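Local coordinates for diaminopimelate decarboxylase (Methanocaldococcus jannaschii, PDB 1TWI), which catalyses the pyridoxal-phosphate-dependent decarboxylation of meso-diaminopimelate to L-lysine, the last step of lysine biosynthesis by this route, at residues Y44-E49 against P262-L267; K52-E57 against P285-E290; N127-N132 against I242-L247; E223-V228 against D269-T274. All coordinates share one frame; numbering follows the deposited sequence.

How the contacts relate
All four contacts lie in the pyridoxal-binding alpha/beta barrel, and each is mostly buried. Contacts 1 and 4 join helices on the outside of the barrel, share helix 264-276 and reach the surface at R46 and R226. Contact 2 lies between this helix layer and the strands: it sets helix 37-58, also used by contact 1, against strand 286-289. Contact 3 is in the interior, joining two non-neighbouring strands across it. The chemistry follows the place. The helix pairs meet mainly through carbon, with a water bridge at the edge of contact 1. Contact 2 adds an indole bond to a carbonyl. Contact 3 is almost wholly polar, with a salt bridge and a water bridge.

Contact 1: residues Y44-E49 against P262-L267; sequences YNRYIE and PTQKDL
Q264 lies against R46 and Y47, and its side chain carries most of the contact between the two helices. Its CB starts beside the backbone, 3.7 Å from R46 O. CG sits squarely over the Y47 ring, 3.4 Å from the ring centroid and 9° off the normal, a CH-pi contact. The chain then bends at chi2 (89°), which turns the amide toward R46. CD and NE2 come up against R46 CB, with NE2 at 3.5 Å. The amide plane stands 75° from the Y47 ring, so it does not stack on it. At the tip NE2 donates to a water at 3.0 Å. R46 NH1 donates to the same water, joining the two polar ends. R46 also makes a salt bridge to D5 through NH2. L267 adds a looser touch, its CD2 4.1 Å from Y47 CE1. The Y47 hydroxyl is hydrogen-bonded to S294, and its ring also packs on P291 of the cofactor site. T263 and D266 form a capping box where helix 264-276 begins: T263 N donates to D266 OD2 at 2.9 Å, and D266 N gives a weak bond back to T263 OG1. This is helix-to-helix packing on the outside of an alpha/beta barrel, close to its pyridoxal phosphate site.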
# COMPACT_ATOMS: atom_id res chain seq x y z
N TYR A 44 -3.26 -15.49 -22.02
CA TYR A 44 -4.36 -16.39 -21.78
C TYR A 44 -4.29 -17.57 -22.74
O TYR A 44 -4.45 -18.73 -22.35
CB TYR A 44 -5.71 -15.67 -22.01
CG TYR A 44 -6.88 -16.58 -21.74
CD1 TYR A 44 -7.16 -17.02 -20.45
CD2 TYR A 44 -7.68 -17.03 -22.77
CE1 TYR A 44 -8.21 -17.91 -20.20
CE2 TYR A 44 -8.74 -17.91 -22.55
CZ TYR A 44 -9.00 -18.34 -21.25
OH TYR A 44 -10.06 -19.20 -21.02
N ASN A 45 -4.08 -17.28 -24.02
CA ASN A 45 -4.00 -18.34 -25.02
C ASN A 45 -2.82 -19.30 -24.74
O ASN A 45 -2.91 -20.46 -25.12
CB ASN A 45 -3.82 -17.77 -26.41
CG ASN A 45 -5.08 -17.06 -26.94
OD1 ASN A 45 -6.21 -17.29 -26.43
ND2 ASN A 45 -4.90 -16.23 -27.97
N ARG A 46 -1.73 -18.82 -24.12
CA ARG A 46 -0.64 -19.72 -23.79
C ARG A 46 -1.11 -20.80 -22.79
O ARG A 46 -0.68 -22.00 -22.83
CB ARG A 46 0.55 -18.93 -23.22
CG ARG A 46 1.44 -18.36 -24.35
CD ARG A 46 2.52 -17.40 -23.81
NE ARG A 46 3.29 -16.84 -24.92
CZ ARG A 46 3.93 -15.66 -24.88
NH1 ARG A 46 3.90 -14.92 -23.79
NH2 ARG A 46 4.56 -15.20 -25.98
N TYR A 47 -1.94 -20.38 -21.83
CA TYR A 47 -2.49 -21.36 -20.91
C TYR A 47 -3.41 -22.34 -21.61
O TYR A 47 -3.32 -23.58 -21.40
CB TYR A 47 -3.28 -20.66 -19.80
CG TYR A 47 -2.39 -20.35 -18.60
CD1 TYR A 47 -2.06 -21.36 -17.67
CD2 TYR A 47 -1.91 -19.07 -18.39
CE1 TYR A 47 -1.25 -21.05 -16.54
CE2 TYR A 47 -1.11 -18.75 -17.27
CZ TYR A 47 -0.80 -19.76 -16.38
OH TYR A 47 -0.01 -19.45 -15.32
N ILE A 48 -4.25 -21.82 -22.48
CA ILE A 48 -5.21 -22.71 -23.14
C ILE A 48 -4.48 -23.72 -24.01
O ILE A 48 -4.80 -24.88 -24.01
CB ILE A 48 -6.19 -21.91 -24.01
CG1 ILE A 48 -6.97 -20.93 -23.08
CG2 ILE A 48 -7.13 -22.88 -24.81
CD1 ILE A 48 -7.80 -21.65 -21.95
N GLU A 49 -3.51 -23.24 -24.77
CA GLU A 49 -2.78 -24.12 -25.66
C GLU A 49 -1.96 -25.16 -24.87
O GLU A 49 -1.92 -26.36 -25.21
CB GLU A 49 -1.87 -23.30 -26.56
CG GLU A 49 -1.10 -24.15 -27.50
CD GLU A 49 -1.93 -24.64 -28.69
OE1 GLU A 49 -1.36 -25.45 -29.46
OE2 GLU A 49 -3.12 -24.22 -28.86
N PRO A 262 10.50 -20.85 -16.74
CA PRO A 262 9.45 -21.80 -17.13
C PRO A 262 8.21 -21.10 -17.68
O PRO A 262 7.81 -20.05 -17.16
CB PRO A 262 9.14 -22.52 -15.84
CG PRO A 262 10.41 -22.36 -15.04
CD PRO A 262 10.80 -20.95 -15.31
N THR A 263 7.62 -21.68 -18.73
CA THR A 263 6.41 -21.14 -19.36
C THR A 263 5.22 -21.98 -19.00
O THR A 263 5.33 -23.00 -18.33
CB THR A 263 6.47 -21.25 -20.91
OG1 THR A 263 6.55 -22.64 -21.28
CG2 THR A 263 7.67 -20.48 -21.45
N GLN A 264 4.07 -21.58 -19.53
CA GLN A 264 2.83 -22.30 -19.29
C GLN A 264 2.99 -23.75 -19.77
O GLN A 264 2.46 -24.69 -19.16
CB GLN A 264 1.66 -21.63 -20.03
CG GLN A 264 1.22 -20.27 -19.42
CD GLN A 264 1.98 -19.06 -19.99
OE1 GLN A 264 3.14 -19.17 -20.38
NE2 GLN A 264 1.32 -17.90 -20.01
N LYS A 265 3.66 -23.91 -20.90
CA LYS A 265 3.91 -25.26 -21.44
C LYS A 265 4.69 -26.10 -20.47
O LYS A 265 4.37 -27.29 -20.28
CB LYS A 265 4.70 -25.22 -22.77
CG LYS A 265 3.91 -24.59 -23.89
CD LYS A 265 4.62 -24.69 -25.31
CE LYS A 265 3.63 -24.30 -26.42
NZ LYS A 265 4.26 -24.44 -27.78
N ASP A 266 5.73 -25.52 -19.87
CA ASP A 266 6.53 -26.24 -18.88
C ASP A 266 5.65 -26.64 -17.67
O ASP A 266 5.74 -27.77 -17.13
CB ASP A 266 7.70 -25.41 -18.36
CG ASP A 266 8.73 -25.11 -19.43
OD1 ASP A 266 9.05 -26.07 -20.17
OD2 ASP A 266 9.19 -23.95 -19.53
N LEU A 267 4.80 -25.71 -17.25
CA LEU A 267 3.90 -25.97 -16.14
C LEU A 267 2.93 -27.13 -16.44
O LEU A 267 2.73 -28.01 -15.61
CB LEU A 267 3.08 -24.71 -15.82
CG LEU A 267 2.19 -24.86 -14.57
CD1 LEU A 267 3.09 -24.96 -13.28
CD2 LEU A 267 1.28 -23.56 -14.49
O HOH W 1 2.95 -15.61 -20.97

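Contact 2: residues K52-E57 against P285-E290. With PLP (pyridoxal-5'-phosphate), chain E.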
# COMPACT_ATOMS: atom_id res chain seq x y z
N LYS A 52 -4.77 -27.69 -23.01
CA LYS A 52 -5.91 -28.35 -23.64
C LYS A 52 -5.72 -29.87 -23.66
O LYS A 52 -6.67 -30.63 -23.81
CB LYS A 52 -6.11 -27.83 -25.07
CG LYS A 52 -4.93 -28.11 -25.98
CD LYS A 52 -5.30 -27.63 -27.38
CE LYS A 52 -4.10 -27.48 -28.29
NZ LYS A 52 -4.52 -26.58 -29.46
N ARG A 53 -4.49 -30.31 -23.55
CA ARG A 53 -4.22 -31.72 -23.48
C ARG A 53 -5.05 -32.37 -22.32
O ARG A 53 -5.47 -33.54 -22.40
CB ARG A 53 -2.73 -31.92 -23.21
CG ARG A 53 -2.35 -33.32 -22.93
CD ARG A 53 -0.85 -33.48 -22.73
NE ARG A 53 -0.54 -34.84 -22.30
CZ ARG A 53 0.50 -35.13 -21.55
NH1 ARG A 53 1.32 -34.16 -21.16
NH2 ARG A 53 0.71 -36.37 -21.15
N TRP A 54 -5.25 -31.65 -21.22
CA TRP A 54 -6.02 -32.23 -20.10
C TRP A 54 -7.39 -32.69 -20.57
O TRP A 54 -7.79 -33.85 -20.36
CB TRP A 54 -6.21 -31.21 -18.95
CG TRP A 54 -6.86 -31.89 -17.78
CD1 TRP A 54 -8.12 -31.67 -17.25
CD2 TRP A 54 -6.25 -32.88 -16.98
NE1 TRP A 54 -8.31 -32.49 -16.14
CE2 TRP A 54 -7.17 -33.24 -15.97
CE3 TRP A 54 -4.99 -33.52 -17.01
CZ2 TRP A 54 -6.87 -34.20 -14.99
CZ3 TRP A 54 -4.71 -34.48 -16.05
CH2 TRP A 54 -5.63 -34.81 -15.06
N GLU A 55 -8.13 -31.80 -21.22
CA GLU A 55 -9.48 -32.13 -21.72
C GLU A 55 -9.40 -33.19 -22.80
O GLU A 55 -10.24 -34.07 -22.85
CB GLU A 55 -10.20 -30.88 -22.31
CG GLU A 55 -11.34 -31.17 -23.39
CD GLU A 55 -11.13 -30.53 -24.85
OE1 GLU A 55 -11.05 -31.28 -25.87
OE2 GLU A 55 -11.06 -29.27 -24.99
N GLU A 56 -8.38 -33.10 -23.65
CA GLU A 56 -8.21 -34.06 -24.75
C GLU A 56 -8.02 -35.47 -24.25
O GLU A 56 -8.58 -36.42 -24.80
CB GLU A 56 -6.99 -33.69 -25.60
CG GLU A 56 -7.16 -32.39 -26.36
CD GLU A 56 -5.89 -31.92 -27.04
OE1 GLU A 56 -4.79 -32.49 -26.77
OE2 GLU A 56 -6.00 -30.94 -27.83
N GLU A 57 -7.20 -35.62 -23.23
CA GLU A 57 -6.91 -36.96 -22.75
C GLU A 57 -7.80 -37.55 -21.67
O GLU A 57 -7.87 -38.76 -21.58
CB GLU A 57 -5.46 -37.03 -22.28
CG GLU A 57 -4.47 -37.45 -23.41
CD GLU A 57 -3.04 -37.45 -22.93
OE1 GLU A 57 -2.81 -38.01 -21.84
OE2 GLU A 57 -2.14 -36.88 -23.62
N PRO A 285 -9.83 -35.82 -12.36
CA PRO A 285 -10.79 -34.73 -12.12
C PRO A 285 -10.76 -33.58 -13.14
O PRO A 285 -9.92 -33.56 -14.07
CB PRO A 285 -10.37 -34.22 -10.74
CG PRO A 285 -8.79 -34.28 -10.87
CD PRO A 285 -8.58 -35.66 -11.57
N ASN A 286 -11.70 -32.63 -12.99
CA ASN A 286 -11.59 -31.41 -13.78
C ASN A 286 -10.38 -30.73 -13.17
O ASN A 286 -10.11 -30.89 -11.99
CB ASN A 286 -12.81 -30.52 -13.59
CG ASN A 286 -14.05 -31.22 -14.00
OD1 ASN A 286 -14.18 -31.65 -15.17
ND2 ASN A 286 -14.98 -31.39 -13.06
N LEU A 287 -9.63 -29.96 -13.97
CA LEU A 287 -8.45 -29.31 -13.47
C LEU A 287 -8.65 -27.79 -13.49
O LEU A 287 -9.11 -27.25 -14.50
CB LEU A 287 -7.22 -29.68 -14.38
CG LEU A 287 -5.91 -28.90 -14.14
CD1 LEU A 287 -5.43 -29.10 -12.71
CD2 LEU A 287 -4.77 -29.36 -15.13
N ILE A 288 -8.34 -27.10 -12.39
CA ILE A 288 -8.49 -25.64 -12.37
C ILE A 288 -7.17 -25.02 -11.94
O ILE A 288 -6.51 -25.57 -11.03
CB ILE A 288 -9.54 -25.21 -11.29
CG1 ILE A 288 -10.89 -25.87 -11.60
CG2 ILE A 288 -9.68 -23.69 -11.25
CD1 ILE A 288 -11.96 -25.78 -10.42
N LEU A 289 -6.78 -23.92 -12.58
CA LEU A 289 -5.58 -23.19 -12.16
C LEU A 289 -6.06 -21.76 -11.88
O LEU A 289 -7.08 -21.34 -12.42
CB LEU A 289 -4.49 -23.13 -13.27
CG LEU A 289 -3.96 -24.50 -13.74
CD1 LEU A 289 -2.72 -24.31 -14.69
CD2 LEU A 289 -3.57 -25.32 -12.53
N GLU A 290 -5.31 -21.03 -11.06
CA GLU A 290 -5.70 -19.67 -10.67
C GLU A 290 -4.63 -18.67 -10.97
O GLU A 290 -4.23 -17.92 -10.10
CB GLU A 290 -6.03 -19.61 -9.17
CG GLU A 290 -7.21 -20.56 -8.72
CD GLU A 290 -7.38 -20.60 -7.16
OE1 GLU A 290 -6.41 -20.36 -6.41
OE2 GLU A 290 -8.49 -20.93 -6.72
N1 PLP E . -4.82 -18.29 -5.89
C2 PLP E . -4.71 -17.85 -4.58
C2A PLP E . -5.47 -18.66 -3.51
C3 PLP E . -3.96 -16.70 -4.35
O3 PLP E . -3.87 -16.29 -3.06
C4 PLP E . -3.29 -16.02 -5.33
C4A PLP E . -2.47 -14.74 -4.96
O4A PLP E . -2.67 -14.28 -3.88
C5 PLP E . -3.39 -16.46 -6.67
C6 PLP E . -4.15 -17.60 -6.89
C5A PLP E . -2.73 -15.85 -7.89
O4P PLP E . -1.28 -15.80 -7.76
P PLP E . -0.36 -15.32 -8.95
O1P PLP E . 1.00 -15.41 -8.39
O2P PLP E . -0.76 -13.90 -9.23
O3P PLP E . -0.56 -16.22 -10.08
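W54 and L287 belong to the helix-on-strand packing of the alpha/beta barrel, where outer helix 37-58 covers strand 286-289. W54 carries the contact. Its CG is anti to the backbone N (chi1 -173°), and this sends the indole out to the strand. The edge of the ring reaches P285: NE1 donates to P285 O at 2.8 Å, with an N-H...O angle of 141°. The bond is bent at the hydrogen, yet the acceptor lies in the indole plane and the donor in the carbonyl plane. CZ2 of the same ring touches P285 CD at 4.1 Å. L287 comes over one face. Its CB is 3.7 Å from the centroid of the five-membered ring, a CH-pi contact displaced toward the rim. M275 of helix 264-276 packs on both W54 and P285. On the helix, R53 NE and E57 OE2 form a salt bridge at 2.9 Å. R53 NH2 also bonds to N273.

L287 faces the helix, whereas E290 just past the end of the strand serves the cofactor. E290 OE1 lies 2.7 Å from N1 of pyridoxal phosphate. N111 is hydrogen-bonded to OE2 and H208 to OE1, so both carboxylate oxygens have protein partners. The tryptophan bond gives a partner to a carbonyl just before the strand, while the ring remains in apolar packing. At the other end, a carboxylate beside N1 would probably stabilise positive charge on the pyridine ring, as in related barrel-type decarboxylases.

Contact 3: residues N127-N132 against I242-L247; sequences NIRAFN and IEDVNL
R129, just before strand 130-133, and N132 within it face D244 and N246 of strand 244-246 across the inside of the barrel, with the nearest CA atoms 9.3 Å apart (N132 and N246). R129 crosses the gap with an extended chain, its CG anti to the backbone N (chi1 -166°). It meets D244 side-on, using two nitrogens. NE donates to OD2 of D244 at 2.8 Å, and NH1 donates to OD1 of D244 at 2.9 Å. The second bond is nearly straight (176°) and arrives on the syn side. The first comes from above the carboxylate plane, and the guanidinium and carboxylate planes are 29° apart. D244 OD1 also accepts from N286, and R129 NH2 bonds to K106 O.

Further along the strands, the N132 and N246 side chains cross at about a right angle, their amide planes also steeply turned. A water bridges them, donating to N132 OD1 at 2.7 Å and accepting from N246 ND2 at 3.0 Å. N246 ND2 also donates to E290 OE2, and N246 OD1 accepts from G248 N. N132 ND2 bonds to N111. The ion pair ties two barrel strands near their N-terminal ends. N246 is a second-shell residue that probably positions E290 beside the cofactor, with N132 linked to it through the water.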
# COMPACT_ATOMS: atom_id res chain seq x y z
N ASN A 127 -24.68 -18.81 -6.94
CA ASN A 127 -24.45 -20.23 -7.28
C ASN A 127 -23.06 -20.47 -7.90
O ASN A 127 -22.91 -21.10 -8.99
CB ASN A 127 -25.58 -20.72 -8.22
CG ASN A 127 -25.57 -22.25 -8.48
OD1 ASN A 127 -25.30 -23.09 -7.58
ND2 ASN A 127 -25.89 -22.61 -9.71
N ILE A 128 -22.03 -19.97 -7.21
CA ILE A 128 -20.67 -20.10 -7.68
C ILE A 128 -20.31 -21.59 -7.71
O ILE A 128 -20.91 -22.42 -6.99
CB ILE A 128 -19.69 -19.33 -6.77
CG1 ILE A 128 -19.84 -19.77 -5.30
CG2 ILE A 128 -19.94 -17.82 -6.90
CD1 ILE A 128 -18.75 -19.08 -4.38
N ARG A 129 -19.35 -21.93 -8.53
CA ARG A 129 -18.87 -23.33 -8.62
C ARG A 129 -18.46 -23.90 -7.23
O ARG A 129 -18.76 -25.04 -6.88
CB ARG A 129 -17.66 -23.38 -9.55
CG ARG A 129 -17.31 -24.84 -9.96
CD ARG A 129 -15.91 -24.91 -10.69
NE ARG A 129 -15.69 -26.30 -11.10
CZ ARG A 129 -16.19 -26.87 -12.19
NH1 ARG A 129 -15.95 -28.16 -12.44
NH2 ARG A 129 -16.91 -26.16 -13.07
N ALA A 130 -17.75 -23.09 -6.45
CA ALA A 130 -17.35 -23.52 -5.11
C ALA A 130 -16.75 -22.46 -4.23
O ALA A 130 -16.13 -21.51 -4.71
CB ALA A 130 -16.31 -24.65 -5.18
N PHE A 131 -16.95 -22.65 -2.93
CA PHE A 131 -16.22 -21.87 -1.95
C PHE A 131 -14.98 -22.81 -1.69
O PHE A 131 -15.18 -24.03 -1.42
CB PHE A 131 -16.98 -21.80 -0.63
CG PHE A 131 -18.18 -20.89 -0.68
CD1 PHE A 131 -18.04 -19.53 -0.43
CD2 PHE A 131 -19.44 -21.41 -1.01
CE1 PHE A 131 -19.15 -18.69 -0.50
CE2 PHE A 131 -20.59 -20.58 -1.09
CZ PHE A 131 -20.44 -19.21 -0.82
N ASN A 132 -13.75 -22.28 -1.76
CA ASN A 132 -12.58 -23.09 -1.40
C ASN A 132 -12.44 -22.84 0.10
O ASN A 132 -11.89 -21.82 0.52
CB ASN A 132 -11.33 -22.61 -2.16
CG ASN A 132 -11.42 -22.88 -3.68
OD1 ASN A 132 -12.17 -23.76 -4.12
ND2 ASN A 132 -10.60 -22.15 -4.47
N ILE A 242 -13.38 -37.05 -5.53
CA ILE A 242 -13.13 -35.63 -5.79
C ILE A 242 -13.41 -35.22 -7.26
O ILE A 242 -12.76 -35.71 -8.17
CB ILE A 242 -11.65 -35.34 -5.40
CG1 ILE A 242 -11.50 -35.50 -3.89
CG2 ILE A 242 -11.24 -33.89 -5.82
CD1 ILE A 242 -12.41 -34.44 -3.11
N GLU A 243 -14.33 -34.29 -7.49
CA GLU A 243 -14.67 -33.87 -8.86
C GLU A 243 -13.71 -32.87 -9.50
O GLU A 243 -13.48 -32.91 -10.73
CB GLU A 243 -16.10 -33.27 -8.89
CG GLU A 243 -17.14 -34.35 -8.53
CD GLU A 243 -18.51 -33.81 -8.20
OE1 GLU A 243 -18.86 -32.70 -8.70
OE2 GLU A 243 -19.26 -34.52 -7.45
N ASP A 244 -13.14 -32.00 -8.66
CA ASP A 244 -12.27 -30.91 -9.09
C ASP A 244 -10.97 -30.87 -8.31
O ASP A 244 -11.01 -30.98 -7.08
CB ASP A 244 -12.85 -29.50 -8.78
CG ASP A 244 -14.11 -29.14 -9.55
OD1 ASP A 244 -14.41 -29.78 -10.57
OD2 ASP A 244 -14.81 -28.15 -9.13
N VAL A 245 -9.86 -30.68 -8.99
CA VAL A 245 -8.57 -30.44 -8.34
C VAL A 245 -8.16 -29.05 -8.85
O VAL A 245 -8.05 -28.81 -10.05
CB VAL A 245 -7.51 -31.51 -8.68
CG1 VAL A 245 -6.13 -31.01 -8.23
CG2 VAL A 245 -7.86 -32.80 -7.91
N ASN A 246 -7.96 -28.12 -7.93
CA ASN A 246 -7.60 -26.74 -8.30
C ASN A 246 -6.22 -26.54 -7.73
O ASN A 246 -6.04 -26.64 -6.50
CB ASN A 246 -8.66 -25.79 -7.67
CG ASN A 246 -8.37 -24.31 -7.90
OD1 ASN A 246 -7.23 -23.90 -8.19
ND2 ASN A 246 -9.41 -23.47 -7.73
N LEU A 247 -5.23 -26.32 -8.60
CA LEU A 247 -3.87 -26.19 -8.10
C LEU A 247 -3.38 -24.77 -7.88
O LEU A 247 -2.19 -24.53 -7.66
CB LEU A 247 -2.90 -26.99 -9.01
CG LEU A 247 -3.24 -28.52 -9.03
CD1 LEU A 247 -2.44 -29.23 -10.18
CD2 LEU A 247 -2.88 -29.18 -7.68
O HOH W 2 -11.77 -24.93 -6.52

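Contact 4: residues E223-V228 against D269-T274; sequences EETRKV and DAIINT
T225 and T274 meet through their methyl groups, CG2 to CG2 at 3.6 Å. T274 CG2 also touches the stem of R226, 3.7 Å from its CG. T225 OG1 rests 3.7 Å from I271 CG1. No hydrogen bond crosses between the segments. The two helical segments, 223-228 and 269-274, run nearly parallel, at 22°, with their axes 9.3 Å apart at closest.

Each threonine turns its hydroxyl back into its own helix. T274 OG1 lies beside its backbone N (chi1 -68°) and donates to A270 O at 2.9 Å. That carbonyl also takes the regular helix bond from T274 N, so it has two donors. T225 OG1 is likewise bonded to F221 O. Further out, I222 packs on T274, while I271 packs on L287 and L289 of strand 286-289. On helix 219-237, K227 NZ and E223 OE2 form a 2.6 Å salt bridge, and both are also hydrogen-bonded to the loop at N162 and N164.

These are two successive outer helices of the barrel, with strand 244-246 between them in the chain. With the hydroxyls bonded within their own helices, the two threonines probably pack much as small apolar residues would at this largely buried interface.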
# COMPACT_ATOMS: atom_id res chain seq x y z
N GLU A 223 5.98 -30.85 -6.92
CA GLU A 223 5.81 -31.38 -5.56
C GLU A 223 4.39 -31.10 -5.03
O GLU A 223 3.79 -31.94 -4.37
CB GLU A 223 6.87 -30.77 -4.63
CG GLU A 223 6.77 -31.21 -3.16
CD GLU A 223 7.14 -32.68 -2.94
OE1 GLU A 223 7.67 -33.35 -3.88
OE2 GLU A 223 6.90 -33.16 -1.80
N GLU A 224 3.88 -29.90 -5.29
CA GLU A 224 2.49 -29.58 -4.91
C GLU A 224 1.56 -30.59 -5.60
O GLU A 224 0.66 -31.17 -4.97
CB GLU A 224 2.09 -28.16 -5.42
CG GLU A 224 0.54 -27.88 -5.33
CD GLU A 224 0.08 -26.65 -6.13
OE1 GLU A 224 0.86 -26.11 -6.98
OE2 GLU A 224 -1.10 -26.24 -5.94
N THR A 225 1.77 -30.84 -6.89
CA THR A 225 0.84 -31.73 -7.58
C THR A 225 0.88 -33.16 -7.03
O THR A 225 -0.18 -33.79 -6.82
CB THR A 225 1.12 -31.74 -9.12
OG1 THR A 225 1.01 -30.39 -9.62
CG2 THR A 225 0.10 -32.54 -9.83
N ARG A 226 2.10 -33.64 -6.76
CA ARG A 226 2.22 -34.97 -6.21
C ARG A 226 1.50 -35.05 -4.84
O ARG A 226 0.77 -35.98 -4.59
CB ARG A 226 3.68 -35.31 -5.96
CG ARG A 226 4.57 -35.41 -7.24
CD ARG A 226 6.00 -35.80 -6.84
NE ARG A 226 6.87 -36.06 -7.99
CZ ARG A 226 8.16 -36.37 -7.90
NH1 ARG A 226 8.74 -36.46 -6.69
NH2 ARG A 226 8.86 -36.66 -9.03
N LYS A 227 1.74 -34.08 -3.98
CA LYS A 227 1.16 -34.20 -2.63
C LYS A 227 -0.35 -33.96 -2.55
O LYS A 227 -1.04 -34.54 -1.68
CB LYS A 227 1.96 -33.32 -1.68
CG LYS A 227 3.47 -33.73 -1.67
CD LYS A 227 3.57 -35.13 -1.06
CE LYS A 227 4.93 -35.82 -1.39
NZ LYS A 227 6.01 -35.31 -0.58
N VAL A 228 -0.86 -33.15 -3.48
CA VAL A 228 -2.29 -32.93 -3.57
C VAL A 228 -2.92 -34.23 -4.09
O VAL A 228 -3.90 -34.74 -3.53
CB VAL A 228 -2.65 -31.75 -4.52
CG1 VAL A 228 -4.19 -31.74 -4.79
CG2 VAL A 228 -2.23 -30.41 -3.85
N ASP A 269 3.31 -29.56 -18.75
CA ASP A 269 3.99 -30.85 -18.89
C ASP A 269 4.14 -31.42 -17.48
O ASP A 269 3.86 -32.62 -17.23
CB ASP A 269 5.38 -30.70 -19.50
CG ASP A 269 5.33 -30.36 -20.97
OD1 ASP A 269 4.29 -30.69 -21.59
OD2 ASP A 269 6.32 -29.77 -21.51
N ALA A 270 4.57 -30.57 -16.57
CA ALA A 270 4.78 -30.98 -15.19
C ALA A 270 3.51 -31.43 -14.44
O ALA A 270 3.45 -32.52 -13.80
CB ALA A 270 5.49 -29.84 -14.43
N ILE A 271 2.48 -30.59 -14.49
CA ILE A 271 1.23 -30.94 -13.81
C ILE A 271 0.53 -32.16 -14.41
O ILE A 271 0.15 -33.10 -13.69
CB ILE A 271 0.23 -29.72 -13.79
CG1 ILE A 271 0.78 -28.63 -12.86
CG2 ILE A 271 -1.17 -30.19 -13.32
CD1 ILE A 271 -0.05 -27.35 -12.82
N ILE A 272 0.36 -32.14 -15.72
CA ILE A 272 -0.40 -33.19 -16.38
C ILE A 272 0.27 -34.56 -16.27
O ILE A 272 -0.40 -35.55 -15.92
CB ILE A 272 -0.70 -32.78 -17.86
CG1 ILE A 272 -1.63 -31.58 -17.89
CG2 ILE A 272 -1.33 -33.96 -18.65
CD1 ILE A 272 -1.80 -31.00 -19.33
N ASN A 273 1.56 -34.63 -16.53
CA ASN A 273 2.25 -35.92 -16.41
C ASN A 273 2.24 -36.38 -14.94
O ASN A 273 2.22 -37.57 -14.65
CB ASN A 273 3.69 -35.83 -16.98
CG ASN A 273 3.68 -35.65 -18.54
OD1 ASN A 273 2.95 -36.38 -19.26
ND2 ASN A 273 4.45 -34.68 -19.06
N THR A 274 2.20 -35.45 -13.98
CA THR A 274 2.18 -35.90 -12.61
C THR A 274 0.79 -36.44 -12.29
O THR A 274 0.67 -37.56 -11.75
CB THR A 274 2.53 -34.80 -11.60
OG1 THR A 274 3.91 -34.47 -11.74
CG2 THR A 274 2.34 -35.33 -10.15